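Long-range contacts in pyridoxal kinase (Lactobacillus plantarum, PDB 3H74), which probably phosphorylates pyridoxal, transferring a phosphate group from ATP to give the cofactor pyridoxal 5'-phosphate: residues A[6-11]-A[32-37]; A[10-15]-A[39-44]; A[25-30]-A[217-222]; A[60-65]-A[89-94]; A[84-89]-A[125-130]. One frame throughout, in Å; residues are numbered along the deposited sequence.

Contact 1. Residues A[6-11]-A[32-37]; sequences MLVAED and YDVAAL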
# COMPACT_ATOMS: atom_id res chain seq x y z
N MSE A 6 14.93 -2.25 0.79
CA MSE A 6 13.51 -2.55 0.90
C MSE A 6 12.99 -3.27 -0.32
O MSE A 6 13.16 -2.81 -1.45
CB MSE A 6 12.66 -1.31 1.15
CG MSE A 6 11.18 -1.64 1.33
SE MSE A 6 10.07 -0.09 1.52
CE MSE A 6 10.59 0.43 3.33
N LEU A 7 12.34 -4.40 -0.07
CA LEU A 7 11.63 -5.12 -1.09
C LEU A 7 10.28 -4.45 -1.29
O LEU A 7 9.55 -4.19 -0.33
CB LEU A 7 11.40 -6.56 -0.63
CG LEU A 7 10.46 -7.44 -1.47
CD1 LEU A 7 10.98 -7.61 -2.90
CD2 LEU A 7 10.26 -8.79 -0.80
N VAL A 8 9.95 -4.16 -2.55
CA VAL A 8 8.61 -3.66 -2.89
C VAL A 8 8.03 -4.61 -3.92
O VAL A 8 8.57 -4.70 -5.04
CB VAL A 8 8.63 -2.21 -3.45
CG1 VAL A 8 7.21 -1.74 -3.71
CG2 VAL A 8 9.34 -1.29 -2.49
N ALA A 9 6.97 -5.32 -3.55
CA ALA A 9 6.33 -6.27 -4.45
C ALA A 9 4.92 -5.79 -4.74
O ALA A 9 4.07 -5.78 -3.84
CB ALA A 9 6.32 -7.67 -3.86
N GLU A 10 4.69 -5.37 -5.98
CA GLU A 10 3.37 -4.94 -6.44
C GLU A 10 3.39 -4.90 -7.95
O GLU A 10 4.40 -5.23 -8.57
CB GLU A 10 2.96 -3.59 -5.82
CG GLU A 10 3.89 -2.44 -6.15
CD GLU A 10 3.76 -1.31 -5.15
OE1 GLU A 10 3.51 -1.56 -3.96
OE2 GLU A 10 3.95 -0.15 -5.55
N ASP A 11 2.28 -4.52 -8.56
CA ASP A 11 2.20 -4.53 -10.02
C ASP A 11 3.07 -3.45 -10.63
O ASP A 11 3.31 -2.40 -10.01
CB ASP A 11 0.76 -4.35 -10.47
CG ASP A 11 0.14 -3.08 -9.91
OD1 ASP A 11 -0.10 -3.02 -8.70
OD2 ASP A 11 -0.08 -2.11 -10.67
N TYR A 32 16.54 4.28 0.01
CA TYR A 32 16.48 2.84 -0.03
C TYR A 32 17.12 2.25 -1.27
O TYR A 32 16.98 2.79 -2.32
CB TYR A 32 15.00 2.35 0.06
CG TYR A 32 14.35 2.64 1.40
CD1 TYR A 32 14.47 1.75 2.44
CD2 TYR A 32 13.68 3.82 1.61
CE1 TYR A 32 13.92 2.02 3.66
CE2 TYR A 32 13.14 4.09 2.83
CZ TYR A 32 13.26 3.17 3.85
OH TYR A 32 12.73 3.37 5.08
N ASP A 33 17.80 1.13 -1.10
CA ASP A 33 18.13 0.20 -2.19
C ASP A 33 16.85 -0.59 -2.42
O ASP A 33 16.52 -1.47 -1.63
CB ASP A 33 19.30 -0.71 -1.77
CG ASP A 33 19.40 -2.03 -2.58
OD1 ASP A 33 19.29 -2.00 -3.82
OD2 ASP A 33 19.64 -3.10 -1.96
N VAL A 34 16.12 -0.26 -3.48
CA VAL A 34 14.82 -0.87 -3.71
C VAL A 34 14.96 -2.16 -4.52
O VAL A 34 15.56 -2.15 -5.61
CB VAL A 34 13.87 0.12 -4.44
CG1 VAL A 34 12.53 -0.54 -4.72
CG2 VAL A 34 13.67 1.37 -3.62
N ALA A 35 14.43 -3.26 -4.00
CA ALA A 35 14.27 -4.47 -4.79
C ALA A 35 12.85 -4.36 -5.36
O ALA A 35 11.86 -4.52 -4.63
CB ALA A 35 14.44 -5.71 -3.93
N ALA A 36 12.76 -4.04 -6.64
CA ALA A 36 11.49 -3.70 -7.28
C ALA A 36 10.94 -4.94 -7.99
O ALA A 36 11.36 -5.26 -9.10
CB ALA A 36 11.69 -2.55 -8.27
N LEU A 37 10.01 -5.62 -7.32
CA LEU A 37 9.52 -6.90 -7.79
C LEU A 37 8.09 -6.83 -8.33
O LEU A 37 7.13 -6.76 -7.56
CB LEU A 37 9.58 -7.92 -6.65
CG LEU A 37 9.11 -9.33 -7.01
CD1 LEU A 37 10.00 -9.92 -8.08
CD2 LEU A 37 9.08 -10.23 -5.78

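Contact 2. Residues A[10-15]-A[39-44]; sequences EDLSAV and TSLLST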
# COMPACT_ATOMS: atom_id res chain seq x y z
N GLU A 10 4.69 -5.37 -5.98
CA GLU A 10 3.37 -4.94 -6.44
C GLU A 10 3.39 -4.90 -7.95
O GLU A 10 4.40 -5.23 -8.57
CB GLU A 10 2.96 -3.59 -5.82
CG GLU A 10 3.89 -2.44 -6.15
CD GLU A 10 3.76 -1.31 -5.15
OE1 GLU A 10 3.51 -1.56 -3.96
OE2 GLU A 10 3.95 -0.15 -5.55
N ASP A 11 2.28 -4.52 -8.56
CA ASP A 11 2.20 -4.53 -10.02
C ASP A 11 3.07 -3.45 -10.63
O ASP A 11 3.31 -2.40 -10.01
CB ASP A 11 0.76 -4.35 -10.47
CG ASP A 11 0.14 -3.08 -9.91
OD1 ASP A 11 -0.10 -3.02 -8.70
OD2 ASP A 11 -0.08 -2.11 -10.67
N LEU A 12 3.55 -3.71 -11.84
CA LEU A 12 4.19 -2.70 -12.66
C LEU A 12 3.39 -2.56 -13.95
O LEU A 12 3.30 -3.52 -14.73
CB LEU A 12 5.64 -3.08 -12.98
CG LEU A 12 6.36 -2.16 -13.96
CD1 LEU A 12 6.47 -0.74 -13.42
CD2 LEU A 12 7.75 -2.71 -14.27
N SER A 13 2.82 -1.38 -14.16
CA SER A 13 2.27 -1.04 -15.47
C SER A 13 3.21 -0.06 -16.15
O SER A 13 3.62 0.95 -15.55
CB SER A 13 0.85 -0.48 -15.40
OG SER A 13 0.67 0.40 -14.31
N ALA A 14 3.57 -0.33 -17.39
CA ALA A 14 4.54 0.49 -18.08
C ALA A 14 4.05 1.93 -18.18
O ALA A 14 4.77 2.88 -17.86
CB ALA A 14 4.86 -0.09 -19.46
N VAL A 15 2.80 2.07 -18.63
CA VAL A 15 2.12 3.35 -18.70
C VAL A 15 1.13 3.47 -17.56
O VAL A 15 0.36 2.54 -17.28
CB VAL A 15 1.38 3.50 -20.05
CG1 VAL A 15 0.38 4.65 -20.02
CG2 VAL A 15 2.38 3.69 -21.18
N THR A 39 4.60 -8.06 -9.33
CA THR A 39 3.73 -9.21 -9.09
C THR A 39 2.90 -9.51 -10.34
O THR A 39 2.35 -10.60 -10.48
CB THR A 39 2.81 -8.95 -7.91
OG1 THR A 39 2.16 -7.69 -8.13
CG2 THR A 39 3.58 -8.88 -6.60
N SER A 40 2.82 -8.51 -11.22
CA SER A 40 2.09 -8.55 -12.49
C SER A 40 2.77 -7.48 -13.35
O SER A 40 3.24 -6.48 -12.81
CB SER A 40 0.62 -8.19 -12.28
OG SER A 40 -0.12 -8.24 -13.49
N LEU A 41 2.84 -7.71 -14.66
CA LEU A 41 3.46 -6.75 -15.57
C LEU A 41 2.44 -6.42 -16.66
O LEU A 41 1.95 -7.32 -17.36
CB LEU A 41 4.73 -7.35 -16.17
CG LEU A 41 5.50 -6.48 -17.16
CD1 LEU A 41 5.94 -5.13 -16.58
CD2 LEU A 41 6.70 -7.26 -17.67
N LEU A 42 2.11 -5.13 -16.81
CA LEU A 42 1.01 -4.70 -17.68
C LEU A 42 1.47 -3.62 -18.63
O LEU A 42 2.31 -2.78 -18.27
CB LEU A 42 -0.15 -4.13 -16.86
CG LEU A 42 -0.75 -4.97 -15.74
CD1 LEU A 42 -0.01 -4.77 -14.40
CD2 LEU A 42 -2.21 -4.60 -15.54
N SER A 43 0.88 -3.58 -19.82
CA SER A 43 1.16 -2.51 -20.78
C SER A 43 0.73 -1.13 -20.24
O SER A 43 1.40 -0.11 -20.48
CB SER A 43 0.47 -2.79 -22.11
OG SER A 43 -0.91 -3.02 -21.91
N THR A 44 -0.42 -1.11 -19.56
CA THR A 44 -0.97 0.09 -18.92
C THR A 44 -1.71 -0.38 -17.67
O THR A 44 -2.00 -1.57 -17.53
CB THR A 44 -2.03 0.81 -19.81
OG1 THR A 44 -3.22 0.01 -19.89
CG2 THR A 44 -1.53 1.13 -21.21

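Contact 3. Residues A[25-30]-A[217-222]; sequences PVLTAM and LAAVIA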
# COMPACT_ATOMS: atom_id res chain seq x y z
N PRO A 25 10.65 5.64 -7.63
CA PRO A 25 11.19 6.98 -7.40
C PRO A 25 11.08 7.45 -5.94
O PRO A 25 12.04 7.99 -5.39
CB PRO A 25 10.35 7.86 -8.34
CG PRO A 25 9.94 6.93 -9.44
CD PRO A 25 9.65 5.64 -8.71
N VAL A 26 9.93 7.23 -5.31
CA VAL A 26 9.72 7.70 -3.95
C VAL A 26 10.70 7.06 -2.96
O VAL A 26 11.37 7.75 -2.19
CB VAL A 26 8.25 7.48 -3.53
CG1 VAL A 26 8.06 7.67 -2.02
CG2 VAL A 26 7.33 8.41 -4.31
N LEU A 27 10.81 5.74 -3.00
CA LEU A 27 11.64 5.05 -2.03
C LEU A 27 13.13 5.21 -2.33
O LEU A 27 13.95 5.28 -1.42
CB LEU A 27 11.21 3.59 -1.91
CG LEU A 27 9.87 3.45 -1.17
CD1 LEU A 27 9.22 2.11 -1.48
CD2 LEU A 27 10.02 3.65 0.33
N THR A 28 13.48 5.32 -3.61
CA THR A 28 14.86 5.66 -3.97
C THR A 28 15.21 7.04 -3.39
O THR A 28 16.27 7.20 -2.78
CB THR A 28 15.05 5.63 -5.49
OG1 THR A 28 14.79 4.30 -5.96
CG2 THR A 28 16.47 6.02 -5.89
N ALA A 29 14.32 8.01 -3.55
CA ALA A 29 14.59 9.35 -3.01
C ALA A 29 14.74 9.31 -1.50
O ALA A 29 15.49 10.10 -0.92
CB ALA A 29 13.49 10.32 -3.42
N MSE A 30 14.06 8.39 -0.84
CA MSE A 30 14.14 8.21 0.61
C MSE A 30 15.32 7.33 1.02
O MSE A 30 15.35 6.89 2.13
CB MSE A 30 12.80 7.62 1.14
CG MSE A 30 11.56 8.57 0.88
SE MSE A 30 9.78 7.97 1.57
CE MSE A 30 10.96 7.76 3.18
N LEU A 217 0.72 6.61 -0.93
CA LEU A 217 0.58 6.64 0.52
C LEU A 217 1.33 5.49 1.18
O LEU A 217 2.08 5.70 2.15
CB LEU A 217 -0.89 6.59 0.92
CG LEU A 217 -1.18 6.72 2.42
CD1 LEU A 217 -0.93 8.13 2.95
CD2 LEU A 217 -2.61 6.29 2.73
N ALA A 218 1.14 4.28 0.65
CA ALA A 218 1.79 3.11 1.22
C ALA A 218 3.31 3.21 1.13
O ALA A 218 4.01 2.87 2.08
CB ALA A 218 1.30 1.85 0.57
N ALA A 219 3.82 3.67 -0.01
CA ALA A 219 5.26 3.82 -0.18
C ALA A 219 5.83 4.83 0.82
O ALA A 219 6.87 4.60 1.43
CB ALA A 219 5.61 4.22 -1.62
N VAL A 220 5.14 5.96 0.99
CA VAL A 220 5.59 6.98 1.93
C VAL A 220 5.57 6.48 3.37
O VAL A 220 6.53 6.67 4.11
CB VAL A 220 4.77 8.29 1.78
CG1 VAL A 220 5.06 9.24 2.90
CG2 VAL A 220 5.08 8.94 0.43
N ILE A 221 4.49 5.81 3.74
CA ILE A 221 4.39 5.26 5.09
C ILE A 221 5.50 4.23 5.36
O ILE A 221 6.20 4.31 6.38
CB ILE A 221 2.99 4.66 5.34
CG1 ILE A 221 1.95 5.79 5.44
CG2 ILE A 221 2.97 3.78 6.60
CD1 ILE A 221 0.51 5.34 5.49
N ALA A 222 5.69 3.29 4.44
CA ALA A 222 6.75 2.30 4.60
C ALA A 222 8.11 2.98 4.67
O ALA A 222 8.94 2.60 5.51
CB ALA A 222 6.71 1.29 3.48

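Contact 4. Residues A[60-65]-A[89-94]; sequences WLPQVF and CQQITT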
# COMPACT_ATOMS: atom_id res chain seq x y z
N TRP A 60 6.87 -17.18 -12.28
CA TRP A 60 8.15 -16.47 -12.16
C TRP A 60 8.51 -16.16 -10.71
O TRP A 60 9.65 -16.40 -10.31
CB TRP A 60 8.16 -15.20 -13.03
CG TRP A 60 9.45 -14.42 -12.99
CD1 TRP A 60 10.69 -14.82 -13.45
CD2 TRP A 60 9.63 -13.09 -12.49
NE1 TRP A 60 11.61 -13.82 -13.26
CE2 TRP A 60 10.99 -12.75 -12.67
CE3 TRP A 60 8.77 -12.16 -11.90
CZ2 TRP A 60 11.50 -11.50 -12.27
CZ3 TRP A 60 9.28 -10.93 -11.49
CH2 TRP A 60 10.64 -10.62 -11.68
N LEU A 61 7.58 -15.62 -9.91
CA LEU A 61 7.91 -15.27 -8.53
C LEU A 61 8.54 -16.41 -7.72
O LEU A 61 9.50 -16.18 -6.99
CB LEU A 61 6.73 -14.65 -7.76
CG LEU A 61 6.80 -13.13 -7.58
CD1 LEU A 61 6.70 -12.42 -8.92
CD2 LEU A 61 5.72 -12.63 -6.62
N PRO A 62 8.01 -17.65 -7.85
CA PRO A 62 8.69 -18.73 -7.12
C PRO A 62 10.16 -18.89 -7.51
O PRO A 62 11.00 -19.18 -6.65
CB PRO A 62 7.88 -19.98 -7.51
CG PRO A 62 6.54 -19.46 -7.92
CD PRO A 62 6.82 -18.14 -8.56
N GLN A 63 10.47 -18.69 -8.78
CA GLN A 63 11.85 -18.75 -9.25
C GLN A 63 12.70 -17.60 -8.73
O GLN A 63 13.87 -17.77 -8.42
CB GLN A 63 11.89 -18.75 -10.77
CG GLN A 63 11.07 -19.85 -11.43
CD GLN A 63 11.22 -19.80 -12.92
OE1 GLN A 63 12.33 -19.84 -13.45
NE2 GLN A 63 10.09 -19.70 -13.62
N VAL A 64 12.10 -16.41 -8.67
CA VAL A 64 12.76 -15.25 -8.08
C VAL A 64 13.13 -15.53 -6.63
O VAL A 64 14.27 -15.37 -6.23
CB VAL A 64 11.88 -13.98 -8.16
CG1 VAL A 64 12.54 -12.81 -7.44
CG2 VAL A 64 11.60 -13.61 -9.60
N PHE A 65 12.15 -15.98 -5.84
CA PHE A 65 12.40 -16.24 -4.43
C PHE A 65 13.43 -17.35 -4.24
O PHE A 65 14.29 -17.26 -3.37
CB PHE A 65 11.10 -16.57 -3.70
CG PHE A 65 10.11 -15.43 -3.67
CD1 PHE A 65 10.54 -14.10 -3.52
CD2 PHE A 65 8.75 -15.68 -3.77
CE1 PHE A 65 9.62 -13.05 -3.49
CE2 PHE A 65 7.83 -14.63 -3.74
CZ PHE A 65 8.27 -13.32 -3.60
N CYS A 89 0.10 -14.78 -3.33
CA CYS A 89 0.00 -14.41 -1.92
C CYS A 89 0.70 -15.44 -1.04
O CYS A 89 1.45 -15.10 -0.14
CB CYS A 89 -1.45 -14.29 -1.49
SG CYS A 89 -2.25 -12.75 -1.97
N GLN A 90 0.46 -16.72 -1.33
CA GLN A 90 1.05 -17.81 -0.57
C GLN A 90 2.57 -17.85 -0.72
O GLN A 90 3.29 -18.00 0.27
CB GLN A 90 0.44 -19.15 -0.98
CG GLN A 90 -1.04 -19.26 -0.62
CD GLN A 90 -1.72 -20.47 -1.25
OE1 GLN A 90 -1.21 -21.06 -2.20
NE2 GLN A 90 -2.89 -20.82 -0.73
N GLN A 91 3.05 -17.69 -1.95
CA GLN A 91 4.49 -17.66 -2.22
C GLN A 91 5.17 -16.52 -1.47
O GLN A 91 6.22 -16.71 -0.85
CB GLN A 91 4.73 -17.50 -3.71
CG GLN A 91 4.39 -18.75 -4.53
CD GLN A 91 5.52 -19.78 -4.55
OE1 GLN A 91 6.68 -19.48 -4.22
NE2 GLN A 91 5.19 -21.00 -4.96
N ILE A 92 4.58 -15.33 -1.55
CA ILE A 92 5.12 -14.16 -0.84
C ILE A 92 5.13 -14.39 0.67
O ILE A 92 6.13 -14.10 1.34
CB ILE A 92 4.37 -12.86 -1.23
CG1 ILE A 92 4.61 -12.54 -2.70
CG2 ILE A 92 4.78 -11.69 -0.31
CD1 ILE A 92 3.67 -11.48 -3.26
N THR A 93 4.03 -14.92 1.21
CA THR A 93 3.91 -15.14 2.65
C THR A 93 5.07 -15.99 3.19
O THR A 93 5.72 -15.62 4.16
CB THR A 93 2.55 -15.79 3.02
OG1 THR A 93 1.48 -14.94 2.60
CG2 THR A 93 2.44 -16.01 4.53
N THR A 94 5.37 -17.10 2.52
CA THR A 94 6.43 -17.98 3.01
C THR A 94 7.82 -17.39 2.80
O THR A 94 8.71 -17.56 3.64
CB THR A 94 6.37 -19.39 2.42
OG1 THR A 94 6.69 -19.33 1.03
CG2 THR A 94 4.98 -20.01 2.61

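Contact 5. Residues A[84-89]-A[125-130]; sequences GSVALC and VAAMRQ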
# COMPACT_ATOMS: atom_id res chain seq x y z
N GLY A 84 -2.54 -10.19 -6.59
CA GLY A 84 -3.40 -10.54 -7.72
C GLY A 84 -3.85 -11.98 -7.83
O GLY A 84 -4.79 -12.26 -8.58
N SER A 85 -3.21 -12.89 -7.11
CA SER A 85 -3.65 -14.29 -7.09
C SER A 85 -3.34 -14.95 -5.76
O SER A 85 -2.43 -14.53 -5.03
CB SER A 85 -3.00 -15.08 -8.23
OG SER A 85 -1.61 -15.25 -8.00
N VAL A 86 -4.13 -15.98 -5.44
CA VAL A 86 -3.95 -16.74 -4.21
C VAL A 86 -2.56 -17.36 -4.16
O VAL A 86 -1.86 -17.25 -3.15
CB VAL A 86 -5.06 -17.82 -4.05
CG1 VAL A 86 -4.70 -18.81 -2.96
CG2 VAL A 86 -6.41 -17.17 -3.75
N ALA A 87 -2.16 -18.00 -5.26
CA ALA A 87 -0.85 -18.65 -5.33
C ALA A 87 0.29 -17.69 -5.02
O ALA A 87 1.20 -18.03 -4.26
CB ALA A 87 -0.64 -19.30 -6.69
N LEU A 88 0.26 -16.49 -5.60
CA LEU A 88 1.31 -15.52 -5.34
C LEU A 88 1.29 -14.98 -3.90
O LEU A 88 2.34 -14.78 -3.31
CB LEU A 88 1.32 -14.38 -6.36
CG LEU A 88 1.84 -14.76 -7.76
CD1 LEU A 88 1.94 -13.52 -8.64
CD2 LEU A 88 3.19 -15.49 -7.68
N CYS A 89 0.10 -14.78 -3.33
CA CYS A 89 0.00 -14.41 -1.92
C CYS A 89 0.70 -15.44 -1.04
O CYS A 89 1.45 -15.10 -0.14
CB CYS A 89 -1.45 -14.29 -1.49
SG CYS A 89 -2.25 -12.75 -1.97
N VAL A 125 -9.58 -13.19 -0.36
CA VAL A 125 -9.64 -12.57 0.96
C VAL A 125 -8.96 -13.45 2.01
O VAL A 125 -8.21 -12.95 2.85
CB VAL A 125 -11.10 -12.26 1.39
CG1 VAL A 125 -11.14 -11.64 2.77
CG2 VAL A 125 -11.76 -11.31 0.40
N ALA A 126 -9.21 -14.75 1.95
CA ALA A 126 -8.58 -15.69 2.87
C ALA A 126 -7.06 -15.71 2.70
O ALA A 126 -6.32 -15.73 3.69
CB ALA A 126 -9.17 -17.08 2.71
N ALA A 127 -6.60 -15.69 1.46
CA ALA A 127 -5.16 -15.62 1.19
C ALA A 127 -4.55 -14.33 1.76
O ALA A 127 -3.45 -14.34 2.31
CB ALA A 127 -4.89 -15.74 -0.29
N MSE A 128 -5.28 -13.22 1.64
CA MSE A 128 -4.83 -11.94 2.16
C MSE A 128 -4.72 -11.97 3.69
O MSE A 128 -3.78 -11.42 4.27
CB MSE A 128 -5.76 -10.83 1.72
CG MSE A 128 -5.23 -9.44 2.05
SE MSE A 128 -3.45 -9.07 1.33
CE MSE A 128 -3.79 -9.54 -0.52
N ARG A 129 -5.68 -12.64 4.35
CA ARG A 129 -5.63 -12.75 5.81
C ARG A 129 -4.36 -13.51 6.25
O ARG A 129 -3.82 -13.17 7.20
CB ARG A 129 -6.89 -13.48 6.35
CG ARG A 129 -8.21 -12.67 6.26
CD ARG A 129 -9.36 -13.44 6.92
NE ARG A 129 -10.61 -12.78 6.70
CZ ARG A 129 -11.62 -13.31 6.08
NH1 ARG A 129 -11.58 -14.53 5.62
NH2 ARG A 129 -12.71 -12.63 5.95
N GLN A 130 -3.93 -14.46 5.48
CA GLN A 130 -2.66 -15.14 5.78
C GLN A 130 -1.43 -14.23 5.57
O GLN A 130 -0.58 -14.18 6.35
CB GLN A 130 -2.49 -16.40 4.93
CG GLN A 130 -3.09 -16.19 3.58
CD GLN A 130 -2.47 -16.96 2.36
OE1 GLN A 130 -2.85 -18.16 2.15
NE2 GLN A 130 -1.57 -16.27 1.57

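Contact 1. Residues A[6-11]-A[32-37]
Met6 opens a ladder of five backbone hydrogen bonds that ties strand 6-11 to strand 32-37 in parallel. Met6 N gives to Asp33 O at 3.0 Å, and Met6 O accepts from Ala35 N at 2.9 Å. Val8 repeats the scheme: its N reaches Ala35 O in an almost perfectly straight bond (2.8 Å, 179° at the hydrogen), and its O takes the N-H of Leu37. The last rung, Glu10 N to Leu37 O, is longer at 3.2 Å and more bent. Three of these acceptors also meet a CA-H: Met6 O from Val34, Ala35 O from Leu7 and Leu37 O from Ala9. Leu7 and Ala9 turn their own backbone polar groups to strand 77-80 and Gly81 just after it, so strand 4-13 is bonded along both edges. The polar side chains at the start of strand 32-37 find partners elsewhere: Tyr32 OH bonds to Gly223 O, and Asp33 OD2 to Thr5 OG1.

Apolar residues suit the two faces. On one, Val8 CG2 rests on Val34 CG1 at 4.0 Å, both against Leu27 of helix 19-29. There Met6, a selenomethionine, runs out extended and bends only at chi3 (-73°), which sets CE over the face of the Tyr32 ring, 4.1 Å from its centroid, in a CH-pi and Met-aromatic contact. On the other face Leu7 CD1 meets Leu37 CB at 4.0 Å, against helix 61-70. Strand 4-13, helix 19-29 and strand 32-42 form a beta-alpha-beta unit, the repeating element of the ribokinase-like alpha/beta fold.

Contact 2. Residues A[10-15]-A[39-44]
This is a parallel strand pairing, Leu12 beside Leu41 and Ser13 beside Leu42, at the C-terminal ends of the two strands of a beta-alpha-beta unit, where the main sheet frays into loops. Backbone bonds carry it. Leu12 N gives to Ser40 O at 3.0 Å, Leu12 O accepts from Leu42 N, and Ala14 N reaches Leu42 O at 2.9 Å. The outermost bond, Val15 N to Ser43 O, is longer at 3.2 Å.

At the other end Thr39 N bonds to Glu10 O. Thr39 holds OG1 between its backbone N and carbonyl carbon (chi1 51°), and this hydroxyl bonds to Tyr82 O, while CG2 lies 3.7 Å from Glu10 N. An alanine here would probably leave Tyr82 O without its hydroxyl mate and open a gap beside the backbone of Glu10.

Leucine suits positions 12 and 41, where the two side chains run side by side and Leu12 CD2 touches Leu41 CD1 at 3.8 Å. A small serine suits the next place along the strand, where Ser13 CB lies 3.4 Å from Thr44 C. Farther out, Thr44 CG2 packs against Val15 CB at 3.9 Å.

Contact 3. Residues A[25-30]-A[217-222]
Leu27 and Ala219 mark the nearest approach of two helical segments that run nearly parallel, their axes 9.5 Å apart and inclined by 16°, with the two CA atoms 6.8 Å from each other. No hydrogen bond crosses the contact, and the join is made by the branched side chains of Val26 and Leu27 and the selenium of Met30, reaching from segment 25-30 onto Ala219 and Val220. Alanine suits position 219 because its lone CB lets Leu27 come down onto the helix backbone. Leu27 CG lies anti to its carbonyl carbon (chi1 -72°), and the two methyls beyond it divide between the CB and the carbonyl O of Ala219. Leu27 CD1 touches Ala219 CB at 4.2 Å, while Leu27 CD2 sits 3.5 Å from Ala219 O.

Both helices lie on the same face of the central sheet of the ribokinase-like alpha/beta/alpha fold, since Leu27 also packs on Val8 and Val34, and both Leu27 and Ala222 touch Met6. On the side toward helix 264-274, Val26 and Val220 meet at about a right angle, Val26 CG1 standing 4.1 Å from Val220 CG2. The same Val26 CG1 also brushes Ala219 CB at 4.3 Å. Beta-branched valines are compact fillers here, with Ile270 lying against Val26 and Trp241 against Val220. Met30, a selenomethionine and the first residue to leave the helix, points its chain at segment 217-222, SE lying 4.3 Å from Val220 CA, while its backbone O accepts from Arg227 NE.

Contact 4. Residues A[60-65]-A[89-94]
Gln91 meets Pro62 and Phe65 where two neighbouring helices, 61-70 and 86-98, pack almost parallel on one side of the sheet of this ribokinase-like fold; the segment axes are 10.2 Å apart and 11° from parallel. Gln91 can be followed outward atom by atom. Its CB lies 4.2 Å from Phe65 CE2. CG comes next, 4.1 Å from Pro62 CG. A bend at chi2 (-84°) then places CD against the proline ring, 3.5 Å from Pro62 CG, and the amide spreads across that ring: OE1 lies 3.5 Å from Pro62 CB, and NE2 3.6 Å from Pro62 CG. Pro62 suits the first turn of its helix and offers a compact apolar surface for the flat amide, which makes no hydrogen bond across the contact. An alanine in place of Gln91 would probably uncover the ring of Pro62 and open a gap between the helices at this outer margin, though CB would still touch Phe65.

Deeper in, toward Leu37 of the sheet, the side-chain contacts are apolar. Phe65, whose ring also stacks with Tyr95, and Leu61 both touch Ile92, a flexible apolar chain suited to this buried place, whose CG1 meets both: Leu61 CD2 lies 4.1 Å from Ile92 CG1, and that same CG1 sits at the edge of the Phe65 ring, near its plane, 3.8 Å from CZ.

Contact 5. Residues A[84-89]-A[125-130]
Cys89 and Ala127 form the tightly packed, buried part of this junction, with Cys89 CB 3.9 Å from Ala127 CB. Both residues are small, which suits a place where the helices come close. Cys89 SG meets Met128, a buried selenomethionine whose CB starts away from segment 84-89. Bends at chi2 and chi3 (56° and 52°) bring its CE round to 3.8 Å from SG, and Pro108 also touches this chain.

The margin of the contact is more open to solvent. There Val86, partly exposed, sets its two methyls against the single CB of Ala127, CG2 being the nearer at 4.0 Å; the CA atoms of Val86 and Ala127 are only 5.6 Å apart. Gln130 lies over Cys89 as modelled, but its side chain clashes with its own helix, so its placement is doubtful and little can rest on it.

At the start of helix 86-98, Ser85 is the N-cap, and its OG accepts from Leu88 N at 3.3 Å. Before it, Gly84 has a positive phi of 113°, which suits a residue lacking CB, and its N bonds to the hydroxyl of Tyr124. The arrangement is helix-helix packing centred on the small residues Cys89 and Ala127, joining helices 86-98 and 122-131 of the ribokinase-like alpha/beta fold.

In the fold
Contacts 1 and 2 hold the same two strands, one after the other: contact 1 is buried, while contact 2 is the partly buried end of the pairing. Both rest on backbone hydrogen bonds, whereas the three helix contacts have none across them and depend on side-chain packing. Contact 3 lies against the face of the sheet that carries Met6 and Val8. Contact 4 lies against the other face, where Leu37 of contact 1 packs on Trp60, Leu61 and Phe65. Contacts 4 and 5 share helix 86-98 and meet where Leu61 touches Leu88. Contact 3 is purely buried, but contacts 4 and 5 each pair a buried part with a partly exposed margin.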